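Local coordinates for beta-galactosidase (Geobacillus stearothermophilus, PDB 5DFA), which probably hydrolyses terminal non-reducing beta-D-galactose residues from beta-D-galactosides, as a zinc-binding trimeric glycoside hydrolase of family 42, at residues 281-286 with 318-323; 156-161 with 255-260; 523-528 with 591-596. The protein carries 1 engineered substitution. All coordinates share one frame; numbering follows the deposited sequence.

Contact 1 (281-286 with 318-323). Engineered in segment 318-323: Ala322 (natural residue Glu).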
loop_
_atom_site.group_PDB
_atom_site.type_symbol
_atom_site.label_atom_id
_atom_site.label_comp_id
_atom_site.label_asym_id
_atom_site.label_seq_id
_atom_site.Cartn_x
_atom_site.Cartn_y
_atom_site.Cartn_z
ATOM N N ILE A 281 14.314 7.960 34.345
ATOM C CA ILE A 281 13.765 7.873 32.998
ATOM C C ILE A 281 14.712 8.497 31.976
ATOM O O ILE A 281 15.278 9.565 32.209
ATOM C CB ILE A 281 12.389 8.562 32.907
ATOM C CG1 ILE A 281 11.454 8.021 33.989
ATOM C CG2 ILE A 281 11.776 8.370 31.527
ATOM C CD1 ILE A 281 11.257 6.523 33.927
ATOM N N SER A 282 14.885 7.816 30.848
ATOM C CA SER A 282 15.696 8.327 29.751
ATOM C C SER A 282 15.032 8.004 28.419
ATOM O O SER A 282 14.376 6.971 28.289
ATOM C CB SER A 282 17.108 7.739 29.799
ATOM O OG SER A 282 17.085 6.341 29.568
ATOM N N TRP A 283 15.192 8.880 27.430
ATOM C CA TRP A 283 14.569 8.635 26.133
ATOM C C TRP A 283 15.297 9.298 24.967
ATOM O O TRP A 283 16.109 10.205 25.150
ATOM C CB TRP A 283 13.105 9.086 26.162
ATOM C CG TRP A 283 12.879 10.553 25.958
ATOM C CD1 TRP A 283 13.179 11.561 26.828
ATOM C CD2 TRP A 283 12.261 11.173 24.824
ATOM N NE1 TRP A 283 12.803 12.772 26.297
ATOM C CE2 TRP A 283 12.236 12.560 25.067
ATOM C CE3 TRP A 283 11.734 10.688 23.623
ATOM C CZ2 TRP A 283 11.705 13.469 24.154
ATOM C CZ3 TRP A 283 11.208 11.592 22.717
ATOM C CH2 TRP A 283 11.196 12.966 22.988
ATOM N N ASP A 284 14.993 8.822 23.763
ATOM C CA ASP A 284 15.669 9.266 22.553
ATOM C C ASP A 284 14.743 10.107 21.681
ATOM O O ASP A 284 13.693 9.638 21.242
ATOM C CB ASP A 284 16.186 8.062 21.763
ATOM C CG ASP A 284 16.971 7.095 22.629
ATOM O OD1 ASP A 284 16.924 5.877 22.355
ATOM O OD2 ASP A 284 17.628 7.550 23.588
ATOM N N ALA A 285 15.143 11.349 21.428
ATOM C CA ALA A 285 14.312 12.286 20.681
ATOM C C ALA A 285 14.865 12.565 19.291
ATOM O O ALA A 285 16.019 12.967 19.141
ATOM C CB ALA A 285 14.172 13.582 21.450
ATOM N N TYR A 286 14.034 12.360 18.275
ATOM C CA TYR A 286 14.417 12.685 16.906
ATOM C C TYR A 286 13.299 13.410 16.163
ATOM O O TYR A 286 12.680 12.843 15.262
ATOM C CB TYR A 286 14.814 11.418 16.148
ATOM C CG TYR A 286 15.878 10.605 16.848
ATOM C CD1 TYR A 286 17.199 11.033 16.877
ATOM C CD2 TYR A 286 15.561 9.411 17.484
ATOM C CE1 TYR A 286 18.175 10.295 17.519
ATOM C CE2 TYR A 286 16.531 8.665 18.127
ATOM C CZ TYR A 286 17.836 9.112 18.142
ATOM O OH TYR A 286 18.805 8.374 18.780
ATOM N N PHE A 318 14.786 13.927 34.157
ATOM C CA PHE A 318 15.030 12.790 33.279
ATOM C C PHE A 318 16.333 13.011 32.523
ATOM O O PHE A 318 17.008 14.021 32.722
ATOM C CB PHE A 318 13.862 12.574 32.307
ATOM C CG PHE A 318 13.679 13.682 31.304
ATOM C CD1 PHE A 318 12.893 14.783 31.603
ATOM C CD2 PHE A 318 14.270 13.610 30.052
ATOM C CE1 PHE A 318 12.716 15.800 30.681
ATOM C CE2 PHE A 318 14.097 14.622 29.126
ATOM C CZ PHE A 318 13.318 15.718 29.440
ATOM N N LEU A 319 16.689 12.068 31.660
ATOM C CA LEU A 319 17.933 12.168 30.909
ATOM C C LEU A 319 17.715 11.934 29.422
ATOM O O LEU A 319 17.322 10.847 29.013
ATOM C CB LEU A 319 18.961 11.164 31.437
ATOM C CG LEU A 319 19.481 11.349 32.863
ATOM C CD1 LEU A 319 20.521 10.289 33.186
ATOM C CD2 LEU A 319 20.058 12.742 33.057
ATOM N N LEU A 320 17.968 12.955 28.611
ATOM C CA LEU A 320 17.988 12.757 27.170
ATOM C C LEU A 320 19.133 11.810 26.841
ATOM O O LEU A 320 20.299 12.192 26.910
ATOM C CB LEU A 320 18.151 14.082 26.426
ATOM C CG LEU A 320 18.034 13.997 24.903
ATOM C CD1 LEU A 320 16.624 13.599 24.490
ATOM C CD2 LEU A 320 18.439 15.312 24.253
ATOM N N MET A 321 18.797 10.568 26.508
ATOM C CA MET A 321 19.812 9.552 26.260
ATOM C C MET A 321 20.360 9.652 24.841
ATOM O O MET A 321 21.514 9.303 24.588
ATOM C CB MET A 321 19.245 8.152 26.512
ATOM C CG MET A 321 20.280 7.039 26.444
ATOM S SD MET A 321 21.686 7.322 27.539
ATOM C CE MET A 321 20.869 7.412 29.130
ATOM N N ALA A 322 19.534 10.133 23.919
ATOM C CA ALA A 322 19.970 10.277 22.536
ATOM C C ALA A 322 19.179 11.328 21.765
ATOM O O ALA A 322 17.961 11.446 21.903
ATOM C CB ALA A 322 19.890 8.937 21.818
ATOM N N CYS A 323 19.906 12.094 20.963
ATOM C CA CYS A 323 19.332 12.987 19.968
ATOM C C CYS A 323 20.406 13.174 18.909
ATOM O O CYS A 323 21.563 12.830 19.141
ATOM C CB CYS A 323 18.913 14.326 20.576
ATOM S SG CYS A 323 20.287 15.400 21.053
#
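Trp283 and Phe318 both place CG between their own backbone N and carbonyl carbon (chi1 81° and 66°), and this swings the two rings together on one side of paired parallel strands. Phe318 CE2 arrives at the indole edge, near its plane, 3.6 Å from Trp283 NE1; with the ring planes 52° apart the pair is neither stacked nor T-shaped. Leu320 extends the same apolar layer, its CD1 lying 3.9 Å from Ala285 CB, and helix 296-311 packs against the aromatic pair.

The backbones illustrate a parallel ladder interrupted by a beta bulge. Leu319 N bonds to Ile281 O at 2.9 Å, and Met321 N reaches Trp283 O at 3.0 Å from above the carbonyl plane. Met321 is the extra residue, so Asp284 pairs with Ala322, and Ala285 N meets Ala322 O at 2.9 Å.

The other face bears Asp284 and the engineered Ala322, glutamate in the natural enzyme. Asp284 OD2 lies 3.2 Å from Ala322 CB, while OD1 accepts a hydrogen bond from Asn255. Tyr286 OH approaches the same methyl to 3.3 Å and is hydrogen-bonded to a glycerol, probably from the crystallisation liquor.

Strands 282-285 and 318-323, joined through helix 296-311, form a beta-alpha-beta crossover of the TIM barrel, with the predicted nucleophile position towards the end of its seventh strand.

Contact 2 (156-161 with 255-260)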
loop_
_atom_site.group_PDB
_atom_site.type_symbol
_atom_site.label_atom_id
_atom_site.label_comp_id
_atom_site.label_asym_id
_atom_site.label_seq_id
_atom_site.Cartn_x
_atom_site.Cartn_y
_atom_site.Cartn_z
ATOM N N SER A 156 20.277 -2.771 27.946
ATOM C CA SER A 156 19.851 -3.055 26.576
ATOM C C SER A 156 19.785 -1.783 25.740
ATOM O O SER A 156 20.505 -0.821 26.003
ATOM C CB SER A 156 18.495 -3.763 26.565
ATOM O OG SER A 156 18.231 -4.338 25.297
ATOM N N ASN A 157 18.921 -1.786 24.731
ATOM C CA ASN A 157 18.722 -0.605 23.902
ATOM C C ASN A 157 17.363 -0.601 23.216
ATOM O O ASN A 157 17.067 -1.479 22.404
ATOM C CB ASN A 157 19.824 -0.493 22.850
ATOM C CG ASN A 157 19.808 0.844 22.135
ATOM O OD1 ASN A 157 20.231 1.860 22.685
ATOM N ND2 ASN A 157 19.315 0.851 20.902
ATOM N N GLU A 158 16.552 0.401 23.552
ATOM C CA GLU A 158 15.231 0.599 22.960
ATOM C C GLU A 158 14.412 -0.687 22.889
ATOM O O GLU A 158 14.186 -1.227 21.804
ATOM C CB GLU A 158 15.364 1.210 21.562
ATOM C CG GLU A 158 15.858 2.650 21.564
ATOM C CD GLU A 158 15.795 3.296 20.192
ATOM O OE1 GLU A 158 15.945 2.573 19.184
ATOM O OE2 GLU A 158 15.594 4.527 20.121
ATOM N N TYR A 159 13.988 -1.177 24.052
ATOM C CA TYR A 159 13.139 -2.361 24.135
ATOM C C TYR A 159 11.907 -2.216 23.251
ATOM O O TYR A 159 11.261 -1.168 23.240
ATOM C CB TYR A 159 12.700 -2.619 25.580
ATOM C CG TYR A 159 13.728 -3.301 26.457
ATOM C CD1 TYR A 159 14.237 -4.550 26.126
ATOM C CD2 TYR A 159 14.166 -2.707 27.634
ATOM C CE1 TYR A 159 15.167 -5.181 26.934
ATOM C CE2 TYR A 159 15.094 -3.328 28.448
ATOM C CZ TYR A 159 15.590 -4.565 28.094
ATOM O OH TYR A 159 16.515 -5.186 28.903
ATOM N N GLY A 160 11.585 -3.269 22.509
ATOM C CA GLY A 160 10.432 -3.250 21.630
ATOM C C GLY A 160 10.251 -4.555 20.884
ATOM O O GLY A 160 11.154 -5.390 20.849
ATOM N N GLY A 161 9.078 -4.729 20.288
ATOM C CA GLY A 161 8.781 -5.930 19.533
ATOM C C GLY A 161 8.203 -7.032 20.397
ATOM O O GLY A 161 8.144 -6.912 21.621
ATOM N N ASN A 255 16.573 3.351 27.695
ATOM C CA ASN A 255 16.128 4.471 26.872
ATOM C C ASN A 255 14.759 4.252 26.237
ATOM O O ASN A 255 14.533 3.273 25.527
ATOM C CB ASN A 255 17.164 4.771 25.785
ATOM C CG ASN A 255 17.678 3.520 25.102
ATOM O OD1 ASN A 255 17.620 2.426 25.661
ATOM N ND2 ASN A 255 18.194 3.679 23.889
ATOM N N PHE A 256 13.846 5.181 26.509
ATOM C CA PHE A 256 12.509 5.154 25.929
ATOM C C PHE A 256 12.510 5.742 24.524
ATOM O O PHE A 256 13.474 6.386 24.108
ATOM C CB PHE A 256 11.520 5.924 26.807
ATOM C CG PHE A 256 11.136 5.210 28.073
ATOM C CD1 PHE A 256 11.542 3.906 28.305
ATOM C CD2 PHE A 256 10.356 5.844 29.027
ATOM C CE1 PHE A 256 11.183 3.251 29.468
ATOM C CE2 PHE A 256 9.993 5.194 30.191
ATOM C CZ PHE A 256 10.409 3.896 30.413
ATOM N N MET A 257 11.422 5.521 23.797
ATOM C CA MET A 257 11.268 6.094 22.466
ATOM C C MET A 257 9.970 6.876 22.336
ATOM O O MET A 257 9.035 6.692 23.115
ATOM C CB MET A 257 11.295 5.002 21.392
ATOM C CG MET A 257 12.514 4.104 21.403
ATOM S SD MET A 257 12.215 2.610 20.437
ATOM C CE MET A 257 11.533 3.308 18.934
ATOM N N ALA A 258 9.932 7.764 21.352
ATOM C CA ALA A 258 8.675 8.255 20.815
ATOM C C ALA A 258 8.440 7.457 19.543
ATOM O O ALA A 258 9.390 6.924 18.970
ATOM C CB ALA A 258 8.730 9.744 20.538
ATOM N N ASP A 259 7.196 7.352 19.098
ATOM C CA ASP A 259 6.921 6.514 17.938
ATOM C C ASP A 259 7.177 7.252 16.627
ATOM O O ASP A 259 7.096 8.479 16.560
ATOM C CB ASP A 259 5.493 5.973 17.986
ATOM C CG ASP A 259 5.450 4.500 18.349
ATOM O OD1 ASP A 259 6.413 3.780 18.010
ATOM O OD2 ASP A 259 4.464 4.062 18.978
ATOM N N THR A 260 7.469 6.466 15.593
ATOM C CA THR A 260 8.022 6.926 14.317
ATOM C C THR A 260 7.447 8.232 13.752
ATOM O O THR A 260 8.171 9.005 13.122
ATOM C CB THR A 260 7.856 5.825 13.244
ATOM O OG1 THR A 260 8.222 4.556 13.800
ATOM C CG2 THR A 260 8.728 6.111 12.031
HETATM O O HOH W 1 14.669 0.486 26.275
#
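Asn255 grips the segment carrying Asn157 and Glu158 with both ends of its amide, and this is the tightly packed part of the contact. Its ND2 donates to Asn157 OD1 at 3.0 Å, approaching well above the carbonyl plane of the acceptor, the two amide planes being turned 50° apart. Its OD1 receives the backbone N of Glu158 at 3.1 Å in an almost perfectly straight bond (177°), again from above the carbonyl plane. Because one amide serves two partners, and ND2 also donates to Asp284 OD1, the rotation of the Asn255 side chain is well defined. A water extends the grip, accepting from Tyr159 N at 2.9 Å and donating to Asn255 O at 2.9 Å.

Past these hydrogen bonds the contact rests on van der Waals packing alone, the Met257 thioether lying against the methylenes and carboxylate of Glu158. The two side chains cross at about a right angle: Met257 SD rests 3.6 Å from Glu158 CB, and Met257 CG lies 3.4 Å from Glu158 OE2. With CG anti to the carbonyl carbon (chi1 -69°) and the rest of the chain extended, Glu158, partly exposed as a residue, runs past Asn255 and Met257 towards the pocket. There OE2 has Asp284 OD1 close by and a weak hydrogen bond to a glycerol, probably from the crystallisation liquor, while OE1 makes a long, weak ion pair with Arg119.

In clan GH-A glycosidases, to which family 42 belongs, the acid/base glutamate follows an asparagine at the end of the fourth barrel strand. Asn157 and Glu158, predicted to bind substrate and to donate the proton, fit that pattern after strand 150-154. Asn255 of the fifth strand bonds the Asn157 side chain and the Glu158 backbone, consistent with a second-shell role in the TIM-barrel active site.

Contact 3 (523-528 with 591-596)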
loop_
_atom_site.group_PDB
_atom_site.type_symbol
_atom_site.label_atom_id
_atom_site.label_comp_id
_atom_site.label_asym_id
_atom_site.label_seq_id
_atom_site.Cartn_x
_atom_site.Cartn_y
_atom_site.Cartn_z
ATOM N N GLU A 523 -23.003 11.950 37.998
ATOM C CA GLU A 523 -23.140 12.858 39.133
ATOM C C GLU A 523 -22.124 13.992 39.060
ATOM O O GLU A 523 -22.458 15.154 39.295
ATOM C CB GLU A 523 -22.978 12.101 40.452
ATOM C CG GLU A 523 -24.148 11.199 40.809
ATOM C CD GLU A 523 -23.859 10.325 42.015
ATOM O OE1 GLU A 523 -22.724 10.382 42.533
ATOM O OE2 GLU A 523 -24.766 9.581 42.444
ATOM N N MET A 524 -20.884 13.642 38.735
ATOM C CA MET A 524 -19.789 14.606 38.666
ATOM C C MET A 524 -20.030 15.695 37.627
ATOM O O MET A 524 -19.814 16.876 37.893
ATOM C CB MET A 524 -18.476 13.891 38.351
ATOM C CG MET A 524 -17.986 12.958 39.437
ATOM S SD MET A 524 -16.723 11.840 38.807
ATOM C CE MET A 524 -15.536 13.014 38.166
ATOM N N PHE A 525 -20.477 15.288 36.444
ATOM C CA PHE A 525 -20.588 16.203 35.314
ATOM C C PHE A 525 -21.985 16.792 35.146
ATOM O O PHE A 525 -22.181 17.703 34.344
ATOM C CB PHE A 525 -20.169 15.492 34.027
ATOM C CG PHE A 525 -18.692 15.249 33.927
ATOM C CD1 PHE A 525 -18.128 14.101 34.460
ATOM C CD2 PHE A 525 -17.867 16.171 33.306
ATOM C CE1 PHE A 525 -16.768 13.878 34.374
ATOM C CE2 PHE A 525 -16.507 15.953 33.218
ATOM C CZ PHE A 525 -15.957 14.805 33.752
ATOM N N GLY A 526 -22.952 16.270 35.894
ATOM C CA GLY A 526 -24.313 16.774 35.835
ATOM C C GLY A 526 -24.974 16.572 34.484
ATOM O O GLY A 526 -25.946 17.248 34.150
ATOM N N MET A 527 -24.438 15.639 33.703
ATOM C CA MET A 527 -24.998 15.302 32.401
ATOM C C MET A 527 -24.600 13.888 32.003
ATOM O O MET A 527 -23.966 13.172 32.777
ATOM C CB MET A 527 -24.541 16.303 31.332
ATOM C CG MET A 527 -23.062 16.683 31.384
ATOM S SD MET A 527 -21.904 15.365 30.950
ATOM C CE MET A 527 -22.265 15.126 29.213
ATOM N N GLU A 528 -24.974 13.493 30.791
ATOM C CA GLU A 528 -24.561 12.206 30.248
ATOM C C GLU A 528 -24.654 12.190 28.727
ATOM O O GLU A 528 -25.617 12.696 28.150
ATOM C CB GLU A 528 -25.401 11.068 30.842
ATOM C CG GLU A 528 -26.895 11.170 30.578
ATOM C CD GLU A 528 -27.669 10.000 31.153
ATOM O OE1 GLU A 528 -27.104 8.888 31.221
ATOM O OE2 GLU A 528 -28.842 10.190 31.538
ATOM N N ALA A 591 -16.639 20.187 37.190
ATOM C CA ALA A 591 -16.432 19.249 36.094
ATOM C C ALA A 591 -16.915 19.826 34.766
ATOM O O ALA A 591 -18.075 20.219 34.632
ATOM C CB ALA A 591 -17.134 17.932 36.385
ATOM N N TYR A 592 -16.017 19.876 33.787
ATOM C CA TYR A 592 -16.352 20.363 32.453
ATOM C C TYR A 592 -16.375 19.221 31.441
ATOM O O TYR A 592 -15.504 18.353 31.457
ATOM C CB TYR A 592 -15.352 21.429 31.996
ATOM C CG TYR A 592 -15.418 22.737 32.754
ATOM C CD1 TYR A 592 -16.029 23.853 32.196
ATOM C CD2 TYR A 592 -14.852 22.862 34.017
ATOM C CE1 TYR A 592 -16.084 25.055 32.878
ATOM C CE2 TYR A 592 -14.903 24.059 34.707
ATOM C CZ TYR A 592 -15.520 25.152 34.134
ATOM O OH TYR A 592 -15.574 26.345 34.817
ATOM N N TYR A 593 -17.368 19.229 30.558
ATOM C CA TYR A 593 -17.432 18.246 29.481
ATOM C C TYR A 593 -17.469 18.936 28.121
ATOM O O TYR A 593 -18.312 19.799 27.874
ATOM C CB TYR A 593 -18.654 17.335 29.644
ATOM C CG TYR A 593 -18.671 16.160 28.689
ATOM C CD1 TYR A 593 -19.283 16.256 27.445
ATOM C CD2 TYR A 593 -18.073 14.953 29.032
ATOM C CE1 TYR A 593 -19.297 15.184 26.569
ATOM C CE2 TYR A 593 -18.083 13.876 28.163
ATOM C CZ TYR A 593 -18.696 13.997 26.934
ATOM O OH TYR A 593 -18.709 12.927 26.069
ATOM N N ILE A 594 -16.546 18.552 27.245
ATOM C CA ILE A 594 -16.493 19.099 25.894
ATOM C C ILE A 594 -16.924 18.035 24.889
ATOM O O ILE A 594 -16.195 17.078 24.635
ATOM C CB ILE A 594 -15.081 19.607 25.546
ATOM C CG1 ILE A 594 -14.529 20.463 26.689
ATOM C CG2 ILE A 594 -15.103 20.386 24.239
ATOM C CD1 ILE A 594 -13.147 21.022 26.428
ATOM N N GLY A 595 -18.111 18.210 24.318
ATOM C CA GLY A 595 -18.727 17.178 23.502
ATOM C C GLY A 595 -18.296 17.113 22.050
ATOM O O GLY A 595 -18.730 16.229 21.312
ATOM N N GLY A 596 -17.446 18.041 21.628
ATOM C CA GLY A 596 -17.004 18.072 20.247
ATOM C C GLY A 596 -15.548 18.457 20.086
ATOM O O GLY A 596 -14.976 19.132 20.941
HETATM O O HOH W 2 -20.352 19.238 33.161
#
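The Phe525 ring carries the Ala591 methyl over one face, with CB 3.9 Å from the ring centroid and 21° off its normal, a clear CH-pi contact. At the ring edge, near its plane, CE2 comes within 3.1 Å of Tyr592 O, so that a weakly positive aromatic C-H probably points at the carbonyl oxygen. The Tyr593 ring is met in much the same way: Met527 CE sits over one face, 3.9 Å from the centroid, and Phe525 CD2 lies at its edge. What differs is the Met527 sulfur, which adds an oblique Met-aromatic contact, SD being 4.5 Å from the centre of the Tyr593 ring.

Folding of the Met527 chain makes this possible. CG occupies the space between the backbone N and the carbonyl carbon (chi1 44°), and further bends at chi2 and chi3 curl the methyl back over the tyrosine. No direct hydrogen bond joins 523-528 to 591-596; the helix end and the strand after it are held by packing and one bridging water. Ala591 CB also abuts Met524 O at 3.3 Å, an oxygen that accepts its own bond from Asn584 ND2. The water donates to Phe525 O at 2.7 Å and to Ala591 O at 2.9 Å, linking the two backbones where they run closest.

Gly526, with positive phi, lets the chain leave helix 519-525 and enter strand 527-534 directly. Within the trimerisation domain, Phe525 packs also on Leu497 and Met499 of strand 496-500, whereas Met527 and Tyr593 share Ile559 of strand 555-561 and Thr582 of strand 582-586. Glu528, turned away from strand 589-594, forms a salt bridge with Arg382 of a second subunit, so that the junction of helix 519-525 with its strands stands beside a subunit interface.

How the contacts relate
From the N terminus, contact 2 comes first, closing a long, largely helical excursion between the loop after strand 150-154 and strand 252-257. Contact 1 follows, closing the short crossover from strand 282-285 to strand 318-323, and contact 3 then joins 523-528 to 591-596 across an intervening run rich in strands. The three are in series, with neither nesting nor crossing. Contacts 1 and 2 touch, since strands 252-257 and 282-285 are barrel neighbours, and together they hold both predicted catalytic positions, one engineered here, consistent with a shared active-site pocket. Contact 3, about 25 Å from contact 2 between nearest atoms, joins helix 519-525 and strand 527-534 to strand 589-594 within the trimerisation domain.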